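Local coordinates for dual specificity protein phosphatase 14 (Homo sapiens, PDB 2WGP) that removes phosphate from tyrosine, serine and threonine residues of proteins, inactivating the MAP kinases ERK, JNK and p38, at residues Ala78-Asp90 against Pro149-Glu161. Sequence-based numbering, arbitrary orientation.
Sequences ADMPHAPIGLYFD and PNVGFWRQLIDYE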
loop_
_atom_site.group_PDB
_atom_site.type_symbol
_atom_site.label_atom_id
_atom_site.label_comp_id
_atom_site.label_asym_id
_atom_site.label_seq_id
_atom_site.Cartn_x
_atom_site.Cartn_y
_atom_site.Cartn_z
ATOM N N ALA A 78 -12.770 1.829 -16.692
ATOM C CA ALA A 78 -11.451 2.336 -17.084
ATOM C C ALA A 78 -10.517 1.146 -17.266
ATOM O O ALA A 78 -10.758 0.081 -16.704
ATOM C CB ALA A 78 -10.907 3.264 -16.034
ATOM N N ASP A 79 -9.465 1.318 -18.078
ATOM C CA ASP A 79 -8.462 0.279 -18.264
ATOM C C ASP A 79 -7.412 0.375 -17.145
ATOM O O ASP A 79 -6.277 0.851 -17.356
ATOM C CB ASP A 79 -7.823 0.353 -19.662
ATOM C CG ASP A 79 -6.792 -0.760 -19.909
ATOM O OD1 ASP A 79 -6.857 -1.776 -19.209
ATOM O OD2 ASP A 79 -5.879 -0.582 -20.780
ATOM N N MET A 80 -7.805 -0.093 -15.960
ATOM C CA MET A 80 -6.986 0.019 -14.765
ATOM C C MET A 80 -7.036 -1.318 -14.028
ATOM O O MET A 80 -8.058 -1.992 -14.048
ATOM C CB MET A 80 -7.507 1.151 -13.853
ATOM C CG MET A 80 -7.345 2.552 -14.434
ATOM S SD MET A 80 -5.596 2.941 -14.579
ATOM C CE MET A 80 -5.176 3.092 -12.833
ATOM N N PRO A 81 -5.923 -1.715 -13.388
ATOM C CA PRO A 81 -5.892 -3.053 -12.759
ATOM C C PRO A 81 -6.945 -3.262 -11.660
ATOM O O PRO A 81 -7.410 -4.378 -11.461
ATOM C CB PRO A 81 -4.489 -3.130 -12.167
ATOM C CG PRO A 81 -3.709 -2.115 -12.905
ATOM C CD PRO A 81 -4.641 -1.013 -13.225
ATOM N N HIS A 82 -7.351 -2.203 -10.980
ATOM C CA HIS A 82 -8.428 -2.334 -9.953
ATOM C C HIS A 82 -9.854 -2.083 -10.465
ATOM O O HIS A 82 -10.805 -2.142 -9.693
ATOM C CB HIS A 82 -8.114 -1.494 -8.716
ATOM C CG HIS A 82 -6.872 -1.939 -8.016
ATOM N ND1 HIS A 82 -5.824 -1.090 -7.744
ATOM C CD2 HIS A 82 -6.480 -3.167 -7.601
ATOM C CE1 HIS A 82 -4.850 -1.772 -7.166
ATOM N NE2 HIS A 82 -5.222 -3.034 -7.073
ATOM N N ALA A 83 -10.023 -1.824 -11.760
ATOM C CA ALA A 83 -11.370 -1.760 -12.323
ATOM C C ALA A 83 -11.948 -3.172 -12.228
ATOM O O ALA A 83 -11.312 -4.148 -12.697
ATOM C CB ALA A 83 -11.354 -1.292 -13.769
ATOM N N PRO A 84 -13.152 -3.300 -11.635
ATOM C CA PRO A 84 -13.749 -4.623 -11.387
ATOM C C PRO A 84 -14.470 -5.170 -12.618
ATOM O O PRO A 84 -15.688 -5.454 -12.581
ATOM C CB PRO A 84 -14.737 -4.340 -10.239
ATOM C CG PRO A 84 -15.204 -2.970 -10.532
ATOM C CD PRO A 84 -14.008 -2.223 -11.088
ATOM N N ILE A 85 -13.696 -5.345 -13.688
ATOM C CA ILE A 85 -14.191 -5.843 -14.971
ATOM C C ILE A 85 -14.886 -7.220 -14.861
ATOM O O ILE A 85 -15.847 -7.509 -15.591
ATOM C CB ILE A 85 -13.055 -5.874 -16.017
ATOM C CG1 ILE A 85 -13.593 -6.159 -17.422
ATOM C CG2 ILE A 85 -11.994 -6.936 -15.659
ATOM C CD1 ILE A 85 -12.614 -5.774 -18.527
ATOM N N GLY A 86 -14.420 -8.045 -13.935
ATOM C CA GLY A 86 -15.014 -9.337 -13.674
ATOM C C GLY A 86 -16.506 -9.333 -13.371
ATOM O O GLY A 86 -17.193 -10.337 -13.603
ATOM N N LEU A 87 -17.008 -8.212 -12.852
ATOM C CA LEU A 87 -18.423 -8.063 -12.555
ATOM C C LEU A 87 -19.260 -8.059 -13.838
ATOM O O LEU A 87 -20.481 -8.161 -13.781
ATOM C CB LEU A 87 -18.675 -6.774 -11.744
ATOM C CG LEU A 87 -18.165 -6.683 -10.297
ATOM C CD1 LEU A 87 -18.429 -5.301 -9.653
ATOM C CD2 LEU A 87 -18.778 -7.775 -9.418
ATOM N N TYR A 88 -18.605 -7.905 -14.984
ATOM C CA TYR A 88 -19.262 -7.934 -16.284
ATOM C C TYR A 88 -19.004 -9.223 -17.074
ATOM O O TYR A 88 -19.483 -9.368 -18.198
ATOM C CB TYR A 88 -18.845 -6.724 -17.106
ATOM C CG TYR A 88 -19.311 -5.393 -16.520
ATOM C CD1 TYR A 88 -20.591 -4.899 -16.790
ATOM C CD2 TYR A 88 -18.488 -4.646 -15.697
ATOM C CE1 TYR A 88 -21.027 -3.676 -16.280
ATOM C CE2 TYR A 88 -18.923 -3.407 -15.176
ATOM C CZ TYR A 88 -20.200 -2.943 -15.468
ATOM O OH TYR A 88 -20.660 -1.735 -14.960
ATOM N N PHE A 89 -18.241 -10.160 -16.506
ATOM C CA PHE A 89 -17.882 -11.372 -17.243
ATOM C C PHE A 89 -19.136 -12.138 -17.671
ATOM O O PHE A 89 -19.326 -12.381 -18.876
ATOM C CB PHE A 89 -16.940 -12.274 -16.435
ATOM C CG PHE A 89 -15.483 -11.789 -16.356
ATOM C CD1 PHE A 89 -14.600 -12.432 -15.483
ATOM C CD2 PHE A 89 -14.981 -10.721 -17.132
ATOM C CE1 PHE A 89 -13.270 -12.021 -15.397
ATOM C CE2 PHE A 89 -13.656 -10.331 -17.027
ATOM C CZ PHE A 89 -12.814 -10.984 -16.171
ATOM N N ASP A 90 -20.001 -12.474 -16.709
ATOM C CA ASP A 90 -21.229 -13.238 -16.990
ATOM C C ASP A 90 -22.215 -12.415 -17.815
ATOM O O ASP A 90 -22.746 -12.898 -18.801
ATOM C CB ASP A 90 -21.913 -13.731 -15.697
ATOM C CG ASP A 90 -21.192 -14.918 -15.071
ATOM O OD1 ASP A 90 -21.064 -14.958 -13.820
ATOM O OD2 ASP A 90 -20.756 -15.817 -15.824
ATOM N N PRO A 149 -4.213 -7.647 -21.892
ATOM C CA PRO A 149 -4.987 -7.299 -20.706
ATOM C C PRO A 149 -4.075 -6.855 -19.582
ATOM O O PRO A 149 -2.935 -7.337 -19.452
ATOM C CB PRO A 149 -5.672 -8.610 -20.349
ATOM C CG PRO A 149 -5.838 -9.304 -21.675
ATOM C CD PRO A 149 -4.552 -8.993 -22.389
ATOM N N ASN A 150 -4.519 -5.884 -18.805
ATOM C CA ASN A 150 -3.660 -5.389 -17.752
ATOM C C ASN A 150 -3.526 -6.455 -16.652
ATOM O O ASN A 150 -4.247 -7.433 -16.678
ATOM C CB ASN A 150 -4.114 -4.011 -17.262
ATOM C CG ASN A 150 -5.337 -4.054 -16.388
ATOM O OD1 ASN A 150 -5.394 -4.792 -15.408
ATOM N ND2 ASN A 150 -6.302 -3.202 -16.698
ATOM N N VAL A 151 -2.579 -6.319 -15.722
ATOM C CA VAL A 151 -2.337 -7.430 -14.769
ATOM C C VAL A 151 -3.494 -7.705 -13.802
ATOM O O VAL A 151 -3.687 -8.862 -13.396
ATOM C CB VAL A 151 -1.009 -7.285 -14.005
ATOM C CG1 VAL A 151 0.166 -7.405 -15.018
ATOM C CG2 VAL A 151 -0.984 -5.975 -13.188
ATOM N N GLY A 152 -4.260 -6.663 -13.449
ATOM C CA GLY A 152 -5.451 -6.835 -12.605
ATOM C C GLY A 152 -6.548 -7.617 -13.308
ATOM O O GLY A 152 -7.193 -8.524 -12.725
ATOM N N PHE A 153 -6.737 -7.306 -14.587
ATOM C CA PHE A 153 -7.657 -8.055 -15.420
ATOM C C PHE A 153 -7.252 -9.537 -15.479
ATOM O O PHE A 153 -8.116 -10.409 -15.433
ATOM C CB PHE A 153 -7.756 -7.446 -16.834
ATOM C CG PHE A 153 -8.424 -6.069 -16.899
ATOM C CD1 PHE A 153 -8.527 -5.413 -18.122
ATOM C CD2 PHE A 153 -8.975 -5.457 -15.783
ATOM C CE1 PHE A 153 -9.147 -4.180 -18.234
ATOM C CE2 PHE A 153 -9.604 -4.201 -15.881
ATOM C CZ PHE A 153 -9.685 -3.562 -17.110
ATOM N N TRP A 154 -5.958 -9.816 -15.631
ATOM C CA TRP A 154 -5.434 -11.175 -15.532
ATOM C C TRP A 154 -5.787 -11.881 -14.214
ATOM O O TRP A 154 -6.249 -13.011 -14.256
ATOM C CB TRP A 154 -3.922 -11.220 -15.803
ATOM C CG TRP A 154 -3.639 -11.351 -17.258
ATOM C CD1 TRP A 154 -3.170 -10.390 -18.084
ATOM C CD2 TRP A 154 -3.831 -12.519 -18.064
ATOM N NE1 TRP A 154 -3.045 -10.876 -19.359
ATOM C CE2 TRP A 154 -3.454 -12.181 -19.379
ATOM C CE3 TRP A 154 -4.294 -13.820 -17.801
ATOM C CZ2 TRP A 154 -3.511 -13.098 -20.438
ATOM C CZ3 TRP A 154 -4.331 -14.735 -18.858
ATOM C CH2 TRP A 154 -3.943 -14.365 -20.154
ATOM N N ARG A 155 -5.556 -11.238 -13.073
ATOM C CA ARG A 155 -5.983 -11.786 -11.760
ATOM C C ARG A 155 -7.470 -12.165 -11.789
ATOM O O ARG A 155 -7.859 -13.241 -11.354
ATOM C CB ARG A 155 -5.727 -10.809 -10.608
ATOM C CG ARG A 155 -4.272 -10.567 -10.308
ATOM C CD ARG A 155 -4.073 -9.829 -8.975
ATOM N NE ARG A 155 -4.552 -8.440 -8.977
ATOM C CZ ARG A 155 -3.861 -7.361 -9.376
ATOM N NH1 ARG A 155 -2.620 -7.464 -9.853
ATOM N NH2 ARG A 155 -4.435 -6.166 -9.302
ATOM N N GLN A 156 -8.277 -11.301 -12.383
ATOM C CA GLN A 156 -9.718 -11.511 -12.404
ATOM C C GLN A 156 -10.099 -12.646 -13.344
ATOM O O GLN A 156 -10.956 -13.470 -13.009
ATOM C CB GLN A 156 -10.437 -10.200 -12.747
ATOM C CG GLN A 156 -10.256 -9.107 -11.689
ATOM C CD GLN A 156 -10.953 -7.805 -12.030
ATOM O OE1 GLN A 156 -12.161 -7.794 -12.301
ATOM N NE2 GLN A 156 -10.211 -6.681 -11.973
ATOM N N LEU A 157 -9.459 -12.708 -14.521
ATOM C CA LEU A 157 -9.664 -13.834 -15.452
ATOM C C LEU A 157 -9.289 -15.186 -14.846
ATOM O O LEU A 157 -9.967 -16.191 -15.090
ATOM C CB LEU A 157 -8.836 -13.631 -16.733
ATOM C CG LEU A 157 -9.394 -12.620 -17.730
ATOM C CD1 LEU A 157 -8.365 -12.310 -18.777
ATOM C CD2 LEU A 157 -10.724 -13.091 -18.336
ATOM N N ILE A 158 -8.199 -15.205 -14.081
ATOM C CA ILE A 158 -7.699 -16.430 -13.437
ATOM C C ILE A 158 -8.700 -16.931 -12.397
ATOM O O ILE A 158 -8.976 -18.122 -12.328
ATOM C CB ILE A 158 -6.300 -16.246 -12.795
ATOM C CG1 ILE A 158 -5.221 -16.165 -13.880
ATOM C CG2 ILE A 158 -5.991 -17.434 -11.827
ATOM C CD1 ILE A 158 -3.847 -15.546 -13.426
ATOM N N ASP A 159 -9.243 -16.008 -11.600
ATOM C CA ASP A 159 -10.311 -16.351 -10.653
ATOM C C ASP A 159 -11.530 -16.914 -11.377
ATOM O O ASP A 159 -12.063 -17.929 -10.962
ATOM C CB ASP A 159 -10.706 -15.147 -9.768
ATOM C CG ASP A 159 -11.600 -15.561 -8.599
ATOM O OD1 ASP A 159 -12.802 -15.789 -8.825
ATOM O OD2 ASP A 159 -11.102 -15.688 -7.461
ATOM N N TYR A 160 -11.952 -16.263 -12.459
ATOM C CA TYR A 160 -13.123 -16.697 -13.238
ATOM C C TYR A 160 -12.899 -18.071 -13.867
ATOM O O TYR A 160 -13.788 -18.923 -13.831
ATOM C CB TYR A 160 -13.434 -15.680 -14.323
ATOM C CG TYR A 160 -14.752 -15.864 -15.052
ATOM C CD1 TYR A 160 -15.972 -15.905 -14.351
ATOM C CD2 TYR A 160 -14.787 -15.939 -16.448
ATOM C CE1 TYR A 160 -17.177 -16.016 -15.015
ATOM C CE2 TYR A 160 -15.986 -16.084 -17.122
ATOM C CZ TYR A 160 -17.176 -16.113 -16.401
ATOM O OH TYR A 160 -18.338 -16.215 -17.095
ATOM N N GLU A 161 -11.693 -18.291 -14.402
ATOM C CA GLU A 161 -11.319 -19.616 -14.909
ATOM C C GLU A 161 -11.458 -20.685 -13.824
ATOM O O GLU A 161 -12.007 -21.762 -14.073
ATOM C CB GLU A 161 -9.896 -19.629 -15.440
ATOM C CG GLU A 161 -9.557 -21.000 -16.120
ATOM C CD GLU A 161 -8.103 -21.203 -16.471
ATOM O OE1 GLU A 161 -7.228 -20.551 -15.872
ATOM O OE2 GLU A 161 -7.836 -22.043 -17.385
HETATM O O HOH W 1 -7.768 -6.350 -9.775
#
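Phe153 slots its ring between Ile85 and Asn150. Ile85 CD1 lies over one face, 4.0 Å from the ring centroid in a CH-pi contact, and the Asn150 amide covers the opposite face. With CG anti to its carbonyl carbon (chi1 -68°), the ring reaches into the curve of the loop. A flat ring suits this place, its faces taking an alkyl group and an amide and its weakly positive C-H edge the carbonyl oxygens Ala78 O and Ala83 O.

Gln156 meets the same loop with both ends of its amide. NE2 donates to Ala83 O at 2.9 Å, nearly straight at 173°, while OE1 accepts from Gly86 N at 2.8 Å. These two bonds fix the rotation of the amide and satisfy backbone groups where the loop enters the 3-10 turn 85-88. Gly86 suits the spot because a side chain there would crowd OE1. Gly152 likewise lets the helix approach closely, its CA resting 3.3 Å from Pro81 O.

Asn150 is the N-cap of helix 151-165: its OD1 accepts from Phe153 N, while ND2 donates to Asp79 OD1 at 2.9 Å. Asp79 OD1 is also hydrogen-bonded to Ser115 OG. The Asp79 side chain is about 7 Å from that of Cys110, the phosphocysteine nucleophile, and about 3 Å from a bound phosphate ion, consistent with the general-acid loop of this family; the cap thus joins the helix start to that loop.

Farther along, Phe89 lays CB over the Tyr160 ring and brings CZ to Leu157 CD2 at 3.7 Å. Tyr160 combines this apolar face with a hydroxyl that donates to Asp90 OD2 at 2.8 Å, from above the carboxylate plane; Lys127 forms a salt bridge with the same oxygen.

The contact thus fastens the loop after strand 71-74 and the start of helix 89-101 along helix 151-165, with helix 116-129 touching Asp79, Phe153 and Tyr160.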